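Long-range contacts in NreA (Staphylococcus aureus subsp. aureus, PDB 6K2H), which binds nitrate through a GAF domain and probably acts as a nitrate sensor for NreB-NreC two-component signalling: residues Asn50-Phe55 with Leu98-Thr103; Tyr25-Ile30 with Gly123-Arg128; Val105-Leu110 with Tyr117-Phe122. The protein carries 1 engineered substitution. One frame throughout, in Å; residues are numbered along the deposited sequence.

How the contacts relate
All three contacts lie in one GAF domain. Contact 3 is the hairpin at the middle of the antiparallel sheet. Contact 2 pairs the second hairpin strand with strand 27-33, and its centre is about 12 Å from that of contact 3. The Ala-29 O to Leu-121 N bond, 2.8 Å long, continues the same strand pairing between them. Contact 1 joins the loop after strand 42-48 to the end of helix 96-99 and the residues after it, its centre about 9 Å from that of contact 2. Glu-100 OE1 of contact 1 makes a 2.7 Å salt bridge with Arg-125 NH2 of contact 2. Contacts 1 and 3 meet more lightly, where Leu-102 packs on Leu-121.

Contact 1 (Asn50-Phe55 with Leu98-Thr103); sequences NKNNRF and LSESLT
The Glu-100 side chain bends at chi2 (-63°), and the bend carries its carboxylate to Lys-51 and Asn-52. Asn-52 has CG between its own backbone N and carbonyl carbon (chi1 57°), which brings its amide to Ser-99. The backbone N of Lys-51 gives a nearly straight hydrogen bond of 2.8 Å to Glu-100 OE1. OE1 receives it on the syn lone pair, the side of the other oxygen. The next backbone N, of Asn-52, makes a weak bond of 3.4 Å to Glu-100 OE2. CB and CG of Lys-51 run past the carboxylate in the opposite direction.

Asn-52 ND2 donates to Ser-99 O over 2.8 Å. The oxygen lies close to the amide plane, while ND2 is tilted from the plane of the Ser-99 carbonyl. Asn-52 OD1 accepts from Arg-54 N at 3.0 Å, in plane and on a lone pair. This closes an Asx turn in the loop. A water links the two segments as well. It donates to Asn-52 OD1 at 2.8 Å and to Glu-100 OE2 at 2.7 Å, and it accepts from Ser-99 OG.

The contact joins the loop after strand 42-48 to the end of helix 96-99. Phe-27 of strand 27-33 packs against Glu-100, and Arg-125 forms a salt bridge with Glu-100 OE1. The buried carboxylate is therefore met at OE1 by a backbone N-H and an arginine, and at OE2 by water and a weaker N-H. This setting would favour its negative charge.

Contact 2 (Tyr25-Ile30 with Gly123-Arg128); sequences YDFAAI and GQRDGR
Gly-123 pairs with Phe-27 as an antiparallel hydrogen-bonded pair. Gly-123 N donates almost straight to Phe-27 O, 2.8 Å away. Gly-123 O accepts from Phe-27 N at 3.0 Å. The same O lies at the edge of the Tyr-25 ring, near the ring plane.

Gln-124 comes next. Its chain bends at chi2, and Gln-124 OE1 reaches the backbone N of Asp-26, a hydrogen bond of 3.0 Å nearly along the C=O axis. The Gln-124 side chain crosses that of Tyr-25 at about a right angle, with ring and amide planes 47° apart. Gln-124 CD is 3.5 Å from Tyr-25 CD1. Gln-124 NE2 bonds to Pro-129 O. Tyr-25 itself stacks on Phe-122.

Asp-26 and Phe-27 both face Gly-123, a classic beta bulge. The bulge lies at the start of strand 27-33 and the end of strand 115-124, neighbours in the GAF-domain sheet. It leaves the Asp-26 side chain directed at the residues that follow Gly-123.

Arg-125 N donates to Asp-26 OD2 over 2.9 Å, on the anti lone pair. The extended Arg-125 chain carries the guanidinium to Asp-26 O and the Phe-27 ring. Arg-125 NH1 makes a weak bond of 3.3 Å to Asp-26 O. Arg-125 NH2 sits 3.5 Å from Phe-27 CD1, the guanidinium turned 65° from the ring. This NH2 also makes a hydrogen bond to Gly-49 O and a salt bridge to Glu-100 OE1.

Asp-126 and Gly-127 form the middle of a type I' turn from Arg-125 to Arg-128, both with positive phi. The turn brings Arg-128 back to Asp-26. Arg-128 NH2 makes a salt bridge of 2.9 Å with Asp-26 OD1, arriving from 51° above the carboxylate plane, and also bonds to Gly-24 O.

Contact 3 (Val105-Leu110 with Tyr117-Phe122); sequences VLAVPL and YGVLLF
Val-105 to Leu-110 and Tyr-117 to Phe-122 are the two arms of a beta hairpin, strands 104-112 and 115-124 of the antiparallel GAF sheet. Leu-106 with Phe-122 and Val-108 with Leu-120 are hydrogen-bonded pairs, each joined by two backbone bonds. The nearly straight one from Phe-122 N to Leu-106 O is 2.8 Å long. Leu-110 N donates to Gly-118 O at 2.7 Å. Leu-110 O accepts from Tyr-117 N instead, at 2.9 Å. Tyr-117 and Gly-118 thus both face Leu-110, a classic beta bulge.

The bulge puts the Tyr-117 ring against Leu-110. Leu-110 CB sits over one face of the ring, 3.9 Å from its centroid and 21° off the normal, a CH-pi contact. On the same side of the sheet Val-108 CG2 lies beside Leu-120 CB at 3.7 Å. There Leu-106 CD2 approaches Phe-122 CD2 obliquely to the ring, at 4.1 Å. Ile-139 of helix 136-140 covers Val-108 and Leu-110 on this face.

The opposite face carries Ala-107, Pro-109, Val-119 and Leu-121. Leu-121 has CG anti to the backbone N (chi1 168°), and its CD1 leans across to Val-105 CB at 3.7 Å. Ala-107 CB also touches CD1 and Val-119 CG1. Val-70 of helix 65-73 packs on Ala-107, Pro-109 and Val-119, and Ile-96 of helix 96-99 on Leu-121.

Six backbone bonds join the strands, and others lead outward to Ile-79, Met-77, Ala-31 and Ala-29. Both faces are largely apolar with helices packed on them, though the bulge end is partly exposed. The bonds lie between two apolar layers.

Contact 1 (Asn50-Phe55 with Leu98-Thr103)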
loop_
_atom_site.group_PDB
_atom_site.type_symbol
_atom_site.label_atom_id
_atom_site.label_comp_id
_atom_site.label_asym_id
_atom_site.label_seq_id
_atom_site.Cartn_x
_atom_site.Cartn_y
_atom_site.Cartn_z
ATOM N N ASN A 50 9.019 -3.176 -7.290
ATOM C CA ASN A 50 8.020 -3.870 -8.055
ATOM C C ASN A 50 8.646 -4.867 -8.997
ATOM O O ASN A 50 9.695 -4.592 -9.643
ATOM C CB ASN A 50 7.109 -2.909 -8.827
ATOM C CG ASN A 50 7.838 -2.072 -9.862
ATOM O OD1 ASN A 50 8.788 -1.342 -9.532
ATOM N ND2 ASN A 50 7.406 -2.152 -11.092
ATOM N N LYS A 51 7.963 -5.988 -9.134
ATOM C CA LYS A 51 8.380 -7.000 -10.102
ATOM C C LYS A 51 7.861 -6.694 -11.507
ATOM O O LYS A 51 8.488 -7.115 -12.496
ATOM C CB LYS A 51 7.951 -8.394 -9.697
ATOM C CG LYS A 51 8.523 -8.812 -8.358
ATOM C CD LYS A 51 8.417 -10.259 -8.080
ATOM C CE LYS A 51 6.948 -10.671 -7.923
ATOM N NZ LYS A 51 6.856 -12.137 -7.844
ATOM N N ASN A 52 6.699 -6.036 -11.635
ATOM C CA ASN A 52 6.108 -5.821 -12.930
ATOM C C ASN A 52 5.280 -4.566 -12.897
ATOM O O ASN A 52 5.212 -3.902 -11.885
ATOM C CB ASN A 52 5.277 -7.024 -13.372
ATOM C CG ASN A 52 4.199 -7.364 -12.369
ATOM O OD1 ASN A 52 3.260 -6.608 -12.313
ATOM N ND2 ASN A 52 4.378 -8.438 -11.526
ATOM N N ASN A 53 4.648 -4.214 -14.021
ATOM C CA ASN A 53 3.873 -2.972 -14.094
ATOM C C ASN A 53 2.373 -3.173 -14.108
ATOM O O ASN A 53 1.595 -2.276 -14.429
ATOM C CB ASN A 53 4.299 -2.217 -15.350
ATOM C CG ASN A 53 5.682 -1.627 -15.213
ATOM O OD1 ASN A 53 6.368 -1.424 -16.234
ATOM N ND2 ASN A 53 6.111 -1.319 -13.971
ATOM N N ARG A 54 1.973 -4.372 -13.773
ATOM C CA ARG A 54 0.555 -4.674 -13.745
ATOM C C ARG A 54 -0.190 -3.906 -12.669
ATOM O O ARG A 54 -1.420 -3.743 -12.804
ATOM C CB ARG A 54 0.336 -6.152 -13.615
ATOM C CG ARG A 54 0.987 -6.943 -14.734
ATOM C CD ARG A 54 0.381 -8.329 -14.856
ATOM N NE ARG A 54 0.768 -9.235 -13.809
ATOM C CZ ARG A 54 1.911 -9.840 -13.695
ATOM N NH1 ARG A 54 2.886 -9.631 -14.577
ATOM N NH2 ARG A 54 2.139 -10.634 -12.674
ATOM N N PHE A 55 0.517 -3.330 -11.687
ATOM C CA PHE A 55 -0.157 -2.505 -10.660
ATOM C C PHE A 55 -0.883 -1.357 -11.331
ATOM O O PHE A 55 -1.882 -0.867 -10.823
ATOM C CB PHE A 55 0.846 -1.948 -9.643
ATOM C CG PHE A 55 1.783 -0.970 -10.207
ATOM C CD1 PHE A 55 1.511 0.431 -10.094
ATOM C CD2 PHE A 55 2.953 -1.384 -10.825
ATOM C CE1 PHE A 55 2.392 1.365 -10.622
ATOM C CE2 PHE A 55 3.841 -0.439 -11.311
ATOM C CZ PHE A 55 3.547 0.947 -11.252
ATOM N N LEU A 98 -1.722 -10.030 -5.558
ATOM C CA LEU A 98 -1.549 -10.964 -6.656
ATOM C C LEU A 98 -0.424 -10.528 -7.603
ATOM O O LEU A 98 0.410 -11.315 -7.919
ATOM C CB LEU A 98 -2.819 -11.086 -7.479
ATOM C CG LEU A 98 -4.002 -11.774 -6.782
ATOM C CD1 LEU A 98 -5.168 -11.655 -7.753
ATOM C CD2 LEU A 98 -3.652 -13.223 -6.564
ATOM N N SER A 99 -0.446 -9.296 -8.058
ATOM C CA SER A 99 0.494 -8.860 -9.105
ATOM C C SER A 99 1.908 -8.812 -8.556
ATOM O O SER A 99 2.846 -9.088 -9.299
ATOM C CB SER A 99 0.058 -7.515 -9.694
ATOM O OG SER A 99 0.261 -6.374 -8.852
ATOM N N GLU A 100 2.075 -8.582 -7.230
ATOM C CA GLU A 100 3.411 -8.501 -6.642
ATOM C C GLU A 100 3.742 -9.666 -5.694
ATOM O O GLU A 100 4.782 -9.650 -5.119
ATOM C CB GLU A 100 3.567 -7.148 -5.951
ATOM C CG GLU A 100 3.632 -5.948 -6.894
ATOM C CD GLU A 100 4.864 -5.988 -7.818
ATOM O OE1 GLU A 100 5.909 -6.564 -7.375
ATOM O OE2 GLU A 100 4.793 -5.419 -8.933
ATOM N N SER A 101 2.908 -10.699 -5.660
ATOM C CA SER A 101 3.146 -11.921 -4.869
ATOM C C SER A 101 3.566 -11.576 -3.454
ATOM O O SER A 101 4.569 -12.092 -2.946
ATOM C CB SER A 101 4.214 -12.833 -5.507
ATOM O OG SER A 101 3.967 -12.967 -6.909
ATOM N N LEU A 102 2.783 -10.723 -2.839
ATOM C CA LEU A 102 3.099 -10.337 -1.457
ATOM C C LEU A 102 2.607 -11.356 -0.447
ATOM O O LEU A 102 1.439 -11.834 -0.526
ATOM C CB LEU A 102 2.455 -8.977 -1.202
ATOM C CG LEU A 102 2.805 -7.835 -2.150
ATOM C CD1 LEU A 102 2.138 -6.496 -1.807
ATOM C CD2 LEU A 102 4.324 -7.716 -2.217
ATOM N N THR A 103 3.492 -11.671 0.480
ATOM C CA THR A 103 3.222 -12.678 1.519
ATOM C C THR A 103 2.946 -12.073 2.867
ATOM O O THR A 103 2.464 -12.750 3.725
ATOM C CB THR A 103 4.327 -13.751 1.578
ATOM O OG1 THR A 103 5.596 -13.130 1.819
ATOM C CG2 THR A 103 4.380 -14.522 0.252
HETATM O O HOH W 1 2.402 -5.135 -10.042
#

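Contact 2 (Tyr25-Ile30 with Gly123-Arg128)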
loop_
_atom_site.group_PDB
_atom_site.type_symbol
_atom_site.label_atom_id
_atom_site.label_comp_id
_atom_site.label_asym_id
_atom_site.label_seq_id
_atom_site.Cartn_x
_atom_site.Cartn_y
_atom_site.Cartn_z
ATOM N N TYR A 25 12.000 -3.596 3.350
ATOM C CA TYR A 25 10.882 -4.176 2.572
ATOM C C TYR A 25 11.227 -4.578 1.189
ATOM O O TYR A 25 11.963 -3.895 0.469
ATOM C CB TYR A 25 9.643 -3.266 2.629
ATOM C CG TYR A 25 8.858 -3.413 3.945
ATOM C CD1 TYR A 25 7.960 -4.477 4.155
ATOM C CD2 TYR A 25 9.061 -2.553 4.976
ATOM C CE1 TYR A 25 7.246 -4.595 5.354
ATOM C CE2 TYR A 25 8.377 -2.650 6.170
ATOM C CZ TYR A 25 7.475 -3.641 6.371
ATOM O OH TYR A 25 6.828 -3.726 7.565
ATOM N N ASP A 26 10.578 -5.648 0.734
ATOM C CA ASP A 26 10.754 -6.066 -0.615
ATOM C C ASP A 26 9.998 -5.146 -1.597
ATOM O O ASP A 26 10.309 -5.108 -2.776
ATOM C CB ASP A 26 10.275 -7.491 -0.807
ATOM C CG ASP A 26 11.149 -8.512 -0.043
ATOM O OD1 ASP A 26 12.337 -8.169 0.262
ATOM O OD2 ASP A 26 10.634 -9.613 0.284
ATOM N N PHE A 27 8.913 -4.555 -1.109
ATOM C CA PHE A 27 8.030 -3.776 -1.962
ATOM C C PHE A 27 7.435 -2.615 -1.183
ATOM O O PHE A 27 7.138 -2.715 0.049
ATOM C CB PHE A 27 6.861 -4.704 -2.407
ATOM C CG PHE A 27 5.835 -4.025 -3.274
ATOM C CD1 PHE A 27 6.128 -3.674 -4.581
ATOM C CD2 PHE A 27 4.588 -3.712 -2.798
ATOM C CE1 PHE A 27 5.221 -3.040 -5.395
ATOM C CE2 PHE A 27 3.670 -3.060 -3.620
ATOM C CZ PHE A 27 3.991 -2.716 -4.912
ATOM N N ALA A 28 7.180 -1.512 -1.857
ATOM C CA ALA A 28 6.330 -0.445 -1.220
ATOM C C ALA A 28 5.494 0.245 -2.304
ATOM O O ALA A 28 5.883 0.226 -3.479
ATOM C CB ALA A 28 7.188 0.575 -0.413
ATOM N N ALA A 29 4.381 0.865 -1.936
ATOM C CA ALA A 29 3.523 1.506 -2.913
ATOM C C ALA A 29 2.764 2.613 -2.246
ATOM O O ALA A 29 2.491 2.537 -1.020
ATOM C CB ALA A 29 2.612 0.501 -3.540
ATOM N N ILE A 30 2.446 3.651 -3.017
ATOM C CA ILE A 30 1.551 4.712 -2.497
ATOM C C ILE A 30 0.314 4.808 -3.381
ATOM O O ILE A 30 0.433 4.947 -4.584
ATOM C CB ILE A 30 2.287 6.065 -2.488
ATOM C CG1 ILE A 30 3.413 6.064 -1.441
ATOM C CG2 ILE A 30 1.289 7.202 -2.156
ATOM C CD1 ILE A 30 4.462 7.172 -1.582
ATOM N N GLY A 123 5.261 -4.094 1.620
ATOM C CA GLY A 123 5.037 -5.517 1.371
ATOM C C GLY A 123 6.272 -6.406 1.393
ATOM O O GLY A 123 7.333 -5.962 0.977
ATOM N N GLN A 124 6.142 -7.611 1.922
ATOM C CA GLN A 124 7.195 -8.627 1.833
ATOM C C GLN A 124 6.825 -9.696 0.843
ATOM O O GLN A 124 5.617 -10.010 0.665
ATOM C CB GLN A 124 7.472 -9.288 3.185
ATOM C CG GLN A 124 7.906 -8.305 4.274
ATOM C CD GLN A 124 9.297 -7.762 4.108
ATOM O OE1 GLN A 124 9.708 -7.348 3.017
ATOM N NE2 GLN A 124 10.070 -7.763 5.204
ATOM N N ARG A 125 7.860 -10.323 0.283
ATOM C CA ARG A 125 7.698 -11.503 -0.529
ATOM C C ARG A 125 8.389 -12.683 0.136
ATOM O O ARG A 125 9.138 -12.541 1.083
ATOM C CB ARG A 125 8.333 -11.270 -1.913
ATOM C CG ARG A 125 7.586 -10.168 -2.672
ATOM C CD ARG A 125 7.900 -10.202 -4.163
ATOM N NE ARG A 125 7.486 -8.935 -4.757
ATOM C CZ ARG A 125 8.247 -7.842 -4.857
ATOM N NH1 ARG A 125 9.526 -7.836 -4.461
ATOM N NH2 ARG A 125 7.693 -6.736 -5.318
ATOM N N ASP A 126 8.085 -13.860 -0.361
ATOM C CA ASP A 126 8.865 -15.120 -0.059
ATOM C C ASP A 126 8.815 -15.483 1.403
ATOM O O ASP A 126 9.693 -16.202 1.898
ATOM C CB ASP A 126 10.331 -15.043 -0.529
ATOM C CG ASP A 126 10.444 -14.688 -2.010
ATOM O OD1 ASP A 126 9.852 -15.445 -2.811
ATOM O OD2 ASP A 126 11.162 -13.709 -2.339
ATOM N N GLY A 127 7.790 -14.962 2.109
ATOM C CA GLY A 127 7.623 -15.331 3.539
ATOM C C GLY A 127 8.446 -14.544 4.497
ATOM O O GLY A 127 8.503 -14.895 5.696
ATOM N N ARG A 128 9.108 -13.506 4.038
ATOM C CA ARG A 128 9.901 -12.654 4.930
ATOM C C ARG A 128 8.882 -11.962 5.855
ATOM O O ARG A 128 7.914 -11.342 5.419
ATOM C CB ARG A 128 10.727 -11.589 4.205
ATOM C CG ARG A 128 11.913 -12.095 3.389
ATOM C CD ARG A 128 12.766 -10.932 2.852
ATOM N NE ARG A 128 13.240 -10.112 3.997
ATOM C CZ ARG A 128 13.288 -8.785 4.085
ATOM N NH1 ARG A 128 13.653 -8.205 5.276
ATOM N NH2 ARG A 128 12.959 -8.014 3.064
#

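Contact 3 (Val105-Leu110 with Tyr117-Phe122)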
loop_
_atom_site.group_PDB
_atom_site.type_symbol
_atom_site.label_atom_id
_atom_site.label_comp_id
_atom_site.label_asym_id
_atom_site.label_seq_id
_atom_site.Cartn_x
_atom_site.Cartn_y
_atom_site.Cartn_z
ATOM N N VAL A 105 1.896 -7.842 4.523
ATOM C CA VAL A 105 1.683 -6.428 4.195
ATOM C C VAL A 105 1.346 -5.573 5.412
ATOM O O VAL A 105 0.731 -6.067 6.392
ATOM C CB VAL A 105 0.593 -6.164 3.098
ATOM C CG1 VAL A 105 0.978 -6.770 1.764
ATOM C CG2 VAL A 105 -0.725 -6.715 3.488
ATOM N N LEU A 106 1.765 -4.323 5.346
ATOM C CA LEU A 106 1.495 -3.291 6.352
ATOM C C LEU A 106 0.996 -2.111 5.505
ATOM O O LEU A 106 1.781 -1.504 4.741
ATOM C CB LEU A 106 2.769 -2.892 7.099
ATOM C CG LEU A 106 2.728 -1.583 7.911
ATOM C CD1 LEU A 106 1.666 -1.654 8.961
ATOM C CD2 LEU A 106 4.087 -1.321 8.515
ATOM N N ALA A 107 -0.281 -1.750 5.651
ATOM C CA ALA A 107 -0.808 -0.602 4.910
ATOM C C ALA A 107 -1.228 0.495 5.895
ATOM O O ALA A 107 -1.983 0.243 6.819
ATOM C CB ALA A 107 -1.941 -0.996 4.097
ATOM N N VAL A 108 -0.630 1.665 5.712
ATOM C CA VAL A 108 -0.868 2.773 6.663
ATOM C C VAL A 108 -1.483 4.010 6.035
ATOM O O VAL A 108 -1.135 4.360 4.903
ATOM C CB VAL A 108 0.429 3.140 7.363
ATOM C CG1 VAL A 108 0.998 1.973 8.139
ATOM C CG2 VAL A 108 1.478 3.710 6.405
ATOM N N PRO A 109 -2.400 4.691 6.745
ATOM C CA PRO A 109 -2.989 5.910 6.180
ATOM C C PRO A 109 -1.964 7.021 6.140
ATOM O O PRO A 109 -1.083 7.146 7.052
ATOM C CB PRO A 109 -4.105 6.229 7.137
ATOM C CG PRO A 109 -3.712 5.663 8.434
ATOM C CD PRO A 109 -3.005 4.362 8.052
ATOM N N LEU A 110 -2.049 7.827 5.098
ATOM C CA LEU A 110 -1.249 9.051 4.994
ATOM C C LEU A 110 -2.194 10.213 5.317
ATOM O O LEU A 110 -3.267 10.316 4.708
ATOM C CB LEU A 110 -0.668 9.199 3.620
ATOM C CG LEU A 110 0.383 8.112 3.319
ATOM C CD1 LEU A 110 0.894 8.376 1.933
ATOM C CD2 LEU A 110 1.575 8.164 4.273
ATOM N N TYR A 117 -5.327 11.254 2.830
ATOM C CA TYR A 117 -5.153 11.546 1.430
ATOM C C TYR A 117 -4.550 10.404 0.646
ATOM O O TYR A 117 -4.648 10.368 -0.590
ATOM C CB TYR A 117 -4.305 12.779 1.251
ATOM C CG TYR A 117 -2.840 12.648 1.585
ATOM C CD1 TYR A 117 -1.901 12.178 0.620
ATOM C CD2 TYR A 117 -2.352 13.052 2.823
ATOM C CE1 TYR A 117 -0.526 12.082 0.929
ATOM C CE2 TYR A 117 -1.009 12.962 3.107
ATOM C CZ TYR A 117 -0.115 12.459 2.161
ATOM O OH TYR A 117 1.202 12.410 2.469
ATOM N N GLY A 118 -4.008 9.425 1.351
ATOM C CA GLY A 118 -3.328 8.333 0.643
ATOM C C GLY A 118 -3.055 7.144 1.543
ATOM O O GLY A 118 -3.351 7.152 2.772
ATOM N N VAL A 119 -2.503 6.111 0.914
ATOM C CA VAL A 119 -2.123 4.905 1.617
ATOM C C VAL A 119 -0.725 4.522 1.253
ATOM O O VAL A 119 -0.425 4.435 0.075
ATOM C CB VAL A 119 -3.101 3.742 1.352
ATOM C CG1 VAL A 119 -2.688 2.522 2.161
ATOM C CG2 VAL A 119 -4.531 4.165 1.680
ATOM N N LEU A 120 0.141 4.336 2.271
ATOM C CA LEU A 120 1.473 3.785 2.093
ATOM C C LEU A 120 1.488 2.297 2.442
ATOM O O LEU A 120 1.141 1.882 3.585
ATOM C CB LEU A 120 2.475 4.508 2.971
ATOM C CG LEU A 120 3.869 4.042 3.080
ATOM C CD1 LEU A 120 4.586 4.095 1.747
ATOM C CD2 LEU A 120 4.640 4.905 4.106
ATOM N N LEU A 121 1.792 1.491 1.454
ATOM C CA LEU A 121 1.796 0.014 1.587
ATOM C C LEU A 121 3.235 -0.479 1.594
ATOM O O LEU A 121 4.051 -0.030 0.737
ATOM C CB LEU A 121 1.017 -0.606 0.463
ATOM C CG LEU A 121 1.232 -2.119 0.372
ATOM C CD1 LEU A 121 0.589 -2.789 1.490
ATOM C CD2 LEU A 121 0.703 -2.653 -0.973
ATOM N N PHE A 122 3.592 -1.249 2.640
ATOM C CA PHE A 122 4.882 -1.972 2.706
ATOM C C PHE A 122 4.549 -3.441 2.521
ATOM O O PHE A 122 3.629 -3.993 3.180
ATOM C CB PHE A 122 5.568 -1.745 4.066
ATOM C CG PHE A 122 6.072 -0.338 4.258
ATOM C CD1 PHE A 122 7.250 0.041 3.617
ATOM C CD2 PHE A 122 5.477 0.525 5.133
ATOM C CE1 PHE A 122 7.759 1.327 3.814
ATOM C CE2 PHE A 122 5.991 1.802 5.356
ATOM C CZ PHE A 122 7.140 2.192 4.691
#